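Local coordinates for protein putative endo-1,4-beta-xylanase (Bacteroides thetaiotaomicron VPI-5482, PDB 5MSX) that is a family 43 glycoside hydrolase of a gut bacterium, probably an arabinofuranosidase that cleaves glycosidic bonds in plant pectin, at residues Y107-P116 and F135-L145; V167-A175 and V188-S199. All blocks are in the same frame, centred on the assembly; numbering follows the deposited sequence.

Interaction 1. Residues Y107-P116 and F135-L145; sequences YPTINGYMYP and FYKPFTPSTLL
The ring of Y115 forms the apolar centre, with F135 standing edge-on above it. F135 CE1 lies over the middle of the Y115 face and the ring centroids are 5.2 Å apart. The planes meet at 87°, the geometry of a T-shaped pair. The first torsion of I110 turns its CG2 branch onto a face of the F135 ring, 4.1 Å from the centroid, while CD1 reaches F135 CZ. T143 CG2 approaches the Y115 ring off-centre, and S142 CB lies at the ring's edge, in its plane. Beside this group F139 turns an edge to the face of Y113; the planes are inclined by 51°, and F139 CB sits over that same ring. With CG between backbone N and carbonyl carbon, F139 places CD2 3.7 Å from Y113 CZ. At the other end L144 CD1 meets the edge of the Y107 ring at CD2, 4.0 Å away, while L144 CB packs on P116 CD.

Toward the polar edge, L144 N donates to M114 O over 2.9 Å, nearly straight at 171°. The Y115 hydroxyl accepts from T140 N at 3.0 Å and donates to a water, which in turn gives its protons to I110 O and P138 O.

I110 to Y113 form the type I' turn of a beta hairpin in the antiparallel sheet containing 113-119, probably a propeller blade of the family 43 domain; the irregular 135-145 loop lies across it. Y115 thus ties the loop backbone directly, and the hairpin turn through the water, to the aromatic packing, and its ring rotation is probably fixed.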
# COMPACT_ATOMS: atom_id res chain seq x y z
N TYR C 107 -11.65 0.94 -11.28
CA TYR C 107 -11.55 2.25 -11.90
C TYR C 107 -12.62 2.45 -13.02
O TYR C 107 -12.31 2.39 -14.21
CB TYR C 107 -10.15 2.45 -12.43
CG TYR C 107 -9.06 2.22 -11.39
CD1 TYR C 107 -8.66 0.94 -11.05
CD2 TYR C 107 -8.43 3.29 -10.75
CE1 TYR C 107 -7.67 0.70 -10.11
CE2 TYR C 107 -7.42 3.07 -9.80
CZ TYR C 107 -7.05 1.77 -9.50
OH TYR C 107 -6.08 1.49 -8.58
N PRO C 108 -13.88 2.69 -12.61
CA PRO C 108 -14.95 2.85 -13.60
C PRO C 108 -15.08 4.26 -14.14
O PRO C 108 -14.43 5.19 -13.65
CB PRO C 108 -16.18 2.39 -12.82
CG PRO C 108 -15.88 2.81 -11.43
CD PRO C 108 -14.41 2.57 -11.24
N THR C 109 -15.88 4.40 -15.19
CA THR C 109 -16.15 5.70 -15.80
C THR C 109 -17.56 6.12 -15.40
O THR C 109 -18.54 5.52 -15.85
CB THR C 109 -15.94 5.65 -17.30
OG1 THR C 109 -14.57 5.32 -17.53
CG2 THR C 109 -16.25 6.99 -17.98
N ILE C 110 -17.65 7.11 -14.52
CA ILE C 110 -18.93 7.46 -13.87
C ILE C 110 -19.32 8.85 -14.33
O ILE C 110 -18.55 9.81 -14.20
CB ILE C 110 -18.85 7.32 -12.33
CG1 ILE C 110 -18.29 5.93 -11.96
CG2 ILE C 110 -20.23 7.49 -11.70
CD1 ILE C 110 -18.38 5.53 -10.49
N ASN C 111 -20.50 8.92 -14.95
CA ASN C 111 -20.99 10.13 -15.64
C ASN C 111 -19.94 10.73 -16.55
O ASN C 111 -19.72 11.93 -16.52
CB ASN C 111 -21.54 11.15 -14.63
CG ASN C 111 -22.64 10.56 -13.79
OD1 ASN C 111 -23.52 9.86 -14.29
ND2 ASN C 111 -22.60 10.80 -12.50
N GLY C 112 -19.28 9.87 -17.34
CA GLY C 112 -18.24 10.31 -18.28
C GLY C 112 -16.80 10.42 -17.80
O GLY C 112 -15.90 10.76 -18.58
N TYR C 113 -16.54 10.15 -16.52
CA TYR C 113 -15.21 10.44 -15.94
C TYR C 113 -14.70 9.30 -15.08
O TYR C 113 -15.47 8.67 -14.38
CB TYR C 113 -15.23 11.77 -15.14
CG TYR C 113 -15.41 12.98 -16.02
CD1 TYR C 113 -16.67 13.42 -16.38
CD2 TYR C 113 -14.31 13.68 -16.49
CE1 TYR C 113 -16.83 14.53 -17.20
CE2 TYR C 113 -14.46 14.79 -17.30
CZ TYR C 113 -15.72 15.20 -17.65
OH TYR C 113 -15.86 16.28 -18.47
N MET C 114 -13.39 9.06 -15.13
CA MET C 114 -12.79 7.97 -14.38
C MET C 114 -12.60 8.36 -12.91
O MET C 114 -12.15 9.47 -12.64
CB MET C 114 -11.46 7.60 -15.00
CG MET C 114 -11.63 7.03 -16.41
SD MET C 114 -10.06 6.67 -17.19
CE MET C 114 -9.21 8.25 -17.13
N TYR C 115 -12.93 7.42 -12.01
CA TYR C 115 -12.71 7.52 -10.57
C TYR C 115 -12.07 6.25 -10.01
O TYR C 115 -12.46 5.14 -10.39
CB TYR C 115 -14.04 7.67 -9.81
CG TYR C 115 -14.77 8.93 -10.14
CD1 TYR C 115 -15.57 9.01 -11.28
CD2 TYR C 115 -14.69 10.05 -9.29
CE1 TYR C 115 -16.23 10.19 -11.60
CE2 TYR C 115 -15.37 11.21 -9.57
CZ TYR C 115 -16.13 11.30 -10.73
OH TYR C 115 -16.79 12.47 -11.02
N PRO C 116 -11.14 6.40 -9.05
CA PRO C 116 -10.66 5.26 -8.26
C PRO C 116 -11.60 4.91 -7.12
O PRO C 116 -12.05 5.78 -6.38
CB PRO C 116 -9.32 5.76 -7.73
CG PRO C 116 -9.49 7.24 -7.60
CD PRO C 116 -10.46 7.66 -8.68
N PHE C 135 -21.41 11.57 -5.65
CA PHE C 135 -21.30 12.00 -7.04
C PHE C 135 -22.21 13.17 -7.34
O PHE C 135 -23.30 13.25 -6.81
CB PHE C 135 -21.62 10.84 -8.01
CG PHE C 135 -20.63 9.72 -7.91
CD1 PHE C 135 -19.40 9.81 -8.56
CD2 PHE C 135 -20.90 8.61 -7.14
CE1 PHE C 135 -18.48 8.78 -8.46
CE2 PHE C 135 -19.97 7.59 -7.02
CZ PHE C 135 -18.75 7.68 -7.68
N TYR C 136 -21.73 14.05 -8.21
CA TYR C 136 -22.53 15.11 -8.79
C TYR C 136 -21.84 15.46 -10.09
O TYR C 136 -20.67 15.15 -10.25
CB TYR C 136 -22.59 16.33 -7.85
CG TYR C 136 -21.26 16.92 -7.42
CD1 TYR C 136 -20.55 17.78 -8.24
CD2 TYR C 136 -20.72 16.65 -6.15
CE1 TYR C 136 -19.36 18.34 -7.85
CE2 TYR C 136 -19.52 17.21 -5.74
CZ TYR C 136 -18.85 18.05 -6.60
OH TYR C 136 -17.65 18.62 -6.22
N LYS C 137 -22.55 16.12 -10.99
CA LYS C 137 -22.06 16.37 -12.35
C LYS C 137 -21.43 17.75 -12.47
O LYS C 137 -21.75 18.62 -11.69
CB LYS C 137 -23.22 16.27 -13.31
CG LYS C 137 -23.91 14.92 -13.27
CD LYS C 137 -24.99 14.88 -14.32
CE LYS C 137 -25.65 13.53 -14.38
NZ LYS C 137 -26.54 13.54 -15.57
N PRO C 138 -20.54 17.98 -13.44
CA PRO C 138 -20.09 16.98 -14.42
C PRO C 138 -19.09 15.98 -13.82
O PRO C 138 -19.14 14.79 -14.17
CB PRO C 138 -19.45 17.82 -15.53
CG PRO C 138 -19.04 19.10 -14.87
CD PRO C 138 -19.86 19.27 -13.62
N PHE C 139 -18.22 16.46 -12.93
CA PHE C 139 -17.34 15.59 -12.16
C PHE C 139 -17.04 16.12 -10.74
O PHE C 139 -17.19 17.30 -10.47
CB PHE C 139 -16.04 15.35 -12.93
CG PHE C 139 -15.31 16.60 -13.30
CD1 PHE C 139 -14.43 17.21 -12.40
CD2 PHE C 139 -15.47 17.17 -14.56
CE1 PHE C 139 -13.74 18.36 -12.75
CE2 PHE C 139 -14.79 18.33 -14.92
CZ PHE C 139 -13.92 18.93 -14.00
N THR C 140 -16.61 15.20 -9.88
CA THR C 140 -16.25 15.43 -8.48
C THR C 140 -14.71 15.65 -8.43
O THR C 140 -14.00 15.28 -9.37
CB THR C 140 -16.75 14.22 -7.65
OG1 THR C 140 -18.18 14.24 -7.63
CG2 THR C 140 -16.28 14.15 -6.23
N PRO C 141 -14.20 16.32 -7.37
CA PRO C 141 -12.73 16.41 -7.22
C PRO C 141 -12.02 15.05 -7.04
O PRO C 141 -10.82 14.99 -7.18
CB PRO C 141 -12.55 17.28 -5.96
CG PRO C 141 -13.79 18.11 -5.91
CD PRO C 141 -14.89 17.23 -6.43
N SER C 142 -12.78 14.03 -6.65
CA SER C 142 -12.40 12.62 -6.62
C SER C 142 -11.99 11.89 -7.92
O SER C 142 -11.71 10.68 -7.87
CB SER C 142 -13.56 11.82 -6.05
OG SER C 142 -13.83 12.22 -4.73
N THR C 143 -11.96 12.58 -9.06
CA THR C 143 -11.58 11.93 -10.31
C THR C 143 -10.14 11.38 -10.27
O THR C 143 -9.26 11.93 -9.58
CB THR C 143 -11.66 12.88 -11.52
OG1 THR C 143 -10.91 14.06 -11.22
CG2 THR C 143 -13.10 13.24 -11.88
N LEU C 144 -9.91 10.32 -11.05
CA LEU C 144 -8.60 9.70 -11.19
C LEU C 144 -7.59 10.66 -11.78
O LEU C 144 -6.47 10.78 -11.27
CB LEU C 144 -8.69 8.44 -12.06
CG LEU C 144 -7.40 7.62 -12.22
CD1 LEU C 144 -6.99 7.01 -10.88
CD2 LEU C 144 -7.56 6.54 -13.29
N LEU C 145 -7.95 11.34 -12.86
CA LEU C 145 -7.04 12.35 -13.40
C LEU C 145 -7.26 13.65 -12.61
O LEU C 145 -8.32 13.87 -12.05
CB LEU C 145 -7.27 12.57 -14.87
CG LEU C 145 -7.09 11.34 -15.77
CD1 LEU C 145 -7.43 11.68 -17.21
CD2 LEU C 145 -5.66 10.81 -15.66
O HOH W 1 -18.39 12.32 -13.16
O HOH W 2 -10.50 11.01 -14.10

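Interaction 2. Residues V167-A175 and V188-S199. With EDO (1,2-ethanediol), chain Z.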
# COMPACT_ATOMS: atom_id res chain seq x y z
N VAL C 167 -1.66 2.86 -15.37
CA VAL C 167 -3.03 3.05 -15.81
C VAL C 167 -3.01 3.38 -17.30
O VAL C 167 -2.28 4.25 -17.74
CB VAL C 167 -3.80 4.08 -14.95
CG1 VAL C 167 -3.14 5.47 -14.93
CG2 VAL C 167 -5.26 4.14 -15.41
N PHE C 168 -3.77 2.60 -18.08
CA PHE C 168 -4.00 2.81 -19.50
C PHE C 168 -5.42 3.33 -19.69
O PHE C 168 -6.33 2.86 -19.05
CB PHE C 168 -3.89 1.47 -20.24
CG PHE C 168 -2.51 0.91 -20.30
CD1 PHE C 168 -2.03 0.09 -19.29
CD2 PHE C 168 -1.68 1.19 -21.38
CE1 PHE C 168 -0.75 -0.43 -19.34
CE2 PHE C 168 -0.38 0.67 -21.45
CZ PHE C 168 0.07 -0.15 -20.43
N TRP C 169 -5.63 4.30 -20.56
CA TRP C 169 -7.00 4.75 -20.82
C TRP C 169 -7.20 5.11 -22.29
O TRP C 169 -6.32 4.92 -23.08
CB TRP C 169 -7.47 5.83 -19.81
CG TRP C 169 -6.84 7.19 -19.86
CD1 TRP C 169 -7.39 8.33 -20.44
CD2 TRP C 169 -5.61 7.61 -19.24
NE1 TRP C 169 -6.55 9.41 -20.24
CE2 TRP C 169 -5.46 9.00 -19.50
CE3 TRP C 169 -4.61 6.94 -18.53
CZ2 TRP C 169 -4.33 9.73 -19.07
CZ3 TRP C 169 -3.49 7.66 -18.09
CH2 TRP C 169 -3.37 9.05 -18.37
N GLY C 170 -8.40 5.56 -22.65
CA GLY C 170 -8.73 5.78 -24.06
C GLY C 170 -7.85 6.81 -24.73
O GLY C 170 -7.17 7.61 -24.06
N ARG C 171 -7.83 6.72 -26.06
CA ARG C 171 -6.98 7.54 -26.95
C ARG C 171 -5.48 7.31 -26.73
O ARG C 171 -4.64 8.21 -26.93
CB ARG C 171 -7.40 9.02 -26.89
CG ARG C 171 -8.91 9.22 -27.04
CD ARG C 171 -9.25 10.65 -27.48
NE ARG C 171 -8.87 10.88 -28.89
CZ ARG C 171 -9.09 12.03 -29.55
NH1 ARG C 171 -9.67 13.08 -28.93
NH2 ARG C 171 -8.74 12.15 -30.83
N ARG C 172 -5.17 6.07 -26.41
CA ARG C 172 -3.80 5.58 -26.36
C ARG C 172 -2.95 6.18 -25.22
O ARG C 172 -1.73 6.24 -25.31
CB ARG C 172 -3.13 5.72 -27.74
CG ARG C 172 -3.90 5.14 -28.93
CD ARG C 172 -3.16 5.46 -30.22
NE ARG C 172 -3.77 4.87 -31.41
CZ ARG C 172 -4.91 5.27 -31.97
NH1 ARG C 172 -5.63 6.28 -31.47
NH2 ARG C 172 -5.37 4.63 -33.06
N HIS C 173 -3.61 6.57 -24.15
CA HIS C 173 -2.93 7.18 -23.01
C HIS C 173 -2.42 6.14 -22.03
O HIS C 173 -3.08 5.13 -21.79
CB HIS C 173 -3.84 8.16 -22.29
CG HIS C 173 -4.05 9.44 -23.05
ND1 HIS C 173 -5.23 9.75 -23.69
CD2 HIS C 173 -3.22 10.48 -23.28
CE1 HIS C 173 -5.13 10.94 -24.26
NE2 HIS C 173 -3.91 11.40 -24.04
N VAL C 174 -1.25 6.42 -21.46
CA VAL C 174 -0.68 5.61 -20.38
C VAL C 174 0.22 6.47 -19.44
O VAL C 174 0.94 7.37 -19.88
CB VAL C 174 0.12 4.42 -20.93
CG1 VAL C 174 1.33 4.87 -21.73
CG2 VAL C 174 0.54 3.48 -19.81
N ALA C 175 0.12 6.17 -18.15
CA ALA C 175 0.93 6.81 -17.13
C ALA C 175 1.18 5.82 -15.99
O ALA C 175 0.34 4.93 -15.74
CB ALA C 175 0.21 8.03 -16.59
N VAL C 188 2.63 11.63 -18.65
CA VAL C 188 1.60 10.91 -19.44
C VAL C 188 2.14 10.71 -20.84
O VAL C 188 2.62 11.67 -21.42
CB VAL C 188 0.30 11.72 -19.53
CG1 VAL C 188 -0.77 10.92 -20.31
CG2 VAL C 188 -0.22 12.10 -18.14
N GLN C 189 2.12 9.48 -21.36
CA GLN C 189 2.60 9.22 -22.71
C GLN C 189 1.44 8.81 -23.62
O GLN C 189 0.41 8.31 -23.16
CB GLN C 189 3.65 8.11 -22.76
CG GLN C 189 4.89 8.31 -21.87
CD GLN C 189 5.94 9.26 -22.41
OE1 GLN C 189 5.70 10.04 -23.33
NE2 GLN C 189 7.13 9.21 -21.81
N VAL C 190 1.64 9.02 -24.92
CA VAL C 190 0.69 8.56 -25.93
C VAL C 190 1.37 7.44 -26.69
O VAL C 190 2.44 7.64 -27.23
CB VAL C 190 0.25 9.72 -26.86
CG1 VAL C 190 -0.64 9.20 -27.98
CG2 VAL C 190 -0.49 10.78 -26.05
N ILE C 191 0.77 6.25 -26.67
CA ILE C 191 1.35 5.09 -27.33
C ILE C 191 1.24 5.28 -28.82
O ILE C 191 0.17 5.67 -29.34
CB ILE C 191 0.65 3.78 -26.93
CG1 ILE C 191 0.95 3.46 -25.46
CG2 ILE C 191 1.09 2.61 -27.81
CD1 ILE C 191 -0.18 2.74 -24.77
N SER C 192 2.32 4.97 -29.51
CA SER C 192 2.39 5.01 -30.96
C SER C 192 1.85 3.70 -31.59
O SER C 192 2.27 2.61 -31.21
CB SER C 192 3.83 5.23 -31.39
OG SER C 192 3.92 5.18 -32.79
N THR C 193 0.91 3.82 -32.54
CA THR C 193 0.35 2.67 -33.24
C THR C 193 0.25 2.96 -34.75
O THR C 193 0.12 4.12 -35.14
CB THR C 193 -1.07 2.33 -32.70
OG1 THR C 193 -1.97 3.40 -32.99
CG2 THR C 193 -1.08 2.06 -31.16
N PRO C 194 0.28 1.93 -35.61
CA PRO C 194 0.17 2.21 -37.04
C PRO C 194 -1.23 2.58 -37.52
O PRO C 194 -1.37 3.18 -38.58
CB PRO C 194 0.64 0.90 -37.69
CG PRO C 194 0.37 -0.13 -36.68
CD PRO C 194 0.66 0.53 -35.37
N ARG C 195 -2.26 2.23 -36.76
CA ARG C 195 -3.63 2.67 -37.04
C ARG C 195 -3.97 3.85 -36.16
O ARG C 195 -3.87 3.76 -34.94
CB ARG C 195 -4.59 1.49 -36.90
CG ARG C 195 -4.26 0.47 -37.99
CD ARG C 195 -4.95 -0.85 -37.83
NE ARG C 195 -4.30 -1.91 -38.60
CZ ARG C 195 -4.36 -2.08 -39.92
NH1 ARG C 195 -5.07 -1.27 -40.70
NH2 ARG C 195 -3.73 -3.11 -40.47
N LYS C 196 -4.37 4.97 -36.79
CA LYS C 196 -4.35 6.31 -36.16
C LYS C 196 -5.70 6.88 -35.67
O LYS C 196 -5.74 7.94 -35.02
CB LYS C 196 -3.75 7.33 -37.14
CG LYS C 196 -2.46 6.91 -37.85
CD LYS C 196 -1.30 6.75 -36.89
CE LYS C 196 -0.01 6.39 -37.61
NZ LYS C 196 1.13 6.32 -36.65
N GLU C 197 -6.80 6.21 -35.98
CA GLU C 197 -8.13 6.76 -35.71
C GLU C 197 -8.52 6.69 -34.24
O GLU C 197 -7.80 6.10 -33.42
CB GLU C 197 -9.20 6.13 -36.61
CG GLU C 197 -9.32 4.61 -36.61
CD GLU C 197 -8.41 3.92 -37.63
OE1 GLU C 197 -8.91 3.17 -38.50
OE2 GLU C 197 -7.18 4.13 -37.56
N TYR C 198 -9.63 7.34 -33.89
CA TYR C 198 -10.14 7.31 -32.54
C TYR C 198 -10.11 5.89 -31.93
O TYR C 198 -10.64 4.92 -32.51
CB TYR C 198 -11.58 7.83 -32.48
CG TYR C 198 -12.16 7.71 -31.10
CD1 TYR C 198 -11.67 8.48 -30.06
CD2 TYR C 198 -13.15 6.76 -30.80
CE1 TYR C 198 -12.15 8.34 -28.76
CE2 TYR C 198 -13.63 6.61 -29.51
CZ TYR C 198 -13.14 7.41 -28.50
OH TYR C 198 -13.64 7.26 -27.23
N SER C 199 -9.56 5.79 -30.72
CA SER C 199 -9.42 4.52 -30.02
C SER C 199 -9.85 4.57 -28.57
O SER C 199 -9.67 5.59 -27.86
CB SER C 199 -7.95 4.06 -30.07
OG SER C 199 -7.76 2.91 -29.26
C1 EDO Z . 4.95 2.38 -34.67
O1 EDO Z . 3.59 2.73 -34.97
C2 EDO Z . 4.98 1.15 -33.77
O2 EDO Z . 4.44 1.46 -32.47
O HOH W 3 -7.60 8.49 -30.37
O HOH W 4 -6.89 3.39 -26.74
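R172 reaches across to the 193-199 loop, where its guanidinium takes part in four hydrogen bonds, one of them weak. The chain runs extended from CG to NE, carrying the head group into the curve of that loop. NH1 and NH2 grip E197 O end-on, each over 2.9 Å, with the oxygen in the guanidinium plane. NE donates to T193 OG1 at 2.8 Å, tilted 18° from that plane, and NH2 makes a bent, weak bond to R195 O. T193 OG1 in turn donates to R195 O, which orients the threonine oxygen to receive NE. S199 CB lies over one guanidinium face, 3.5 Å from R172 NH1, and I217 of strand 210-217 also packs on this arginine.

The backbone supplies the rest of the tight part. R172 O accepts from I191 N at 172°, and V174 and Q189 exchange N-H and C=O as an antiparallel hydrogen-bonded pair. Strand 187-190 is thereby added as an outermost strand to a four-stranded antiparallel sheet, one blade of the five-bladed beta-propeller expected of family 43; the loop after it leads to E200, the predicted proton donor. Under this edge I191 CD1 meets the rim of the F168 ring in its plane, 3.9 Å from F168 CE2, and V174 CG1 packs on I191 CG1.

The opposite sheet face, bearing H173, V188 and V190, is turned more to solvent, both valines being exposed: H173 CD2 touches V188 CG1 and V190 CG2, both at 3.9 Å, while its ND1 is held by G170 O. Farther out, exposed R171 crosses Y198, laying CG 3.8 Å from Y198 CE1, and its NE donates to a water; the Y198 hydroxyl is hydrogen-bonded to E200.

How the interactions relate
Along the chain the two contacts come in series, neither nested nor crossed. Segment 107-116 turns through its hairpin, the chain passes strand 127-128, and the loop segment 135-145 folds back to close interaction 1. After strand 156-159 the chain enters 167-175, and 188-199 then closes interaction 2 around the twelve residues between them. Their centres lie about 20 Å apart, yet their margins meet: M114 CE is 3.8 Å from W169 CG, L145 CD2 packs on W169 CZ2, and L144 CD2 on V167 CG2. Interaction 1 thus anchors a loop on the sheet containing 113-119, interaction 2 completes the next sheet and approaches strand 210-217, and W169 with V167 bridges them.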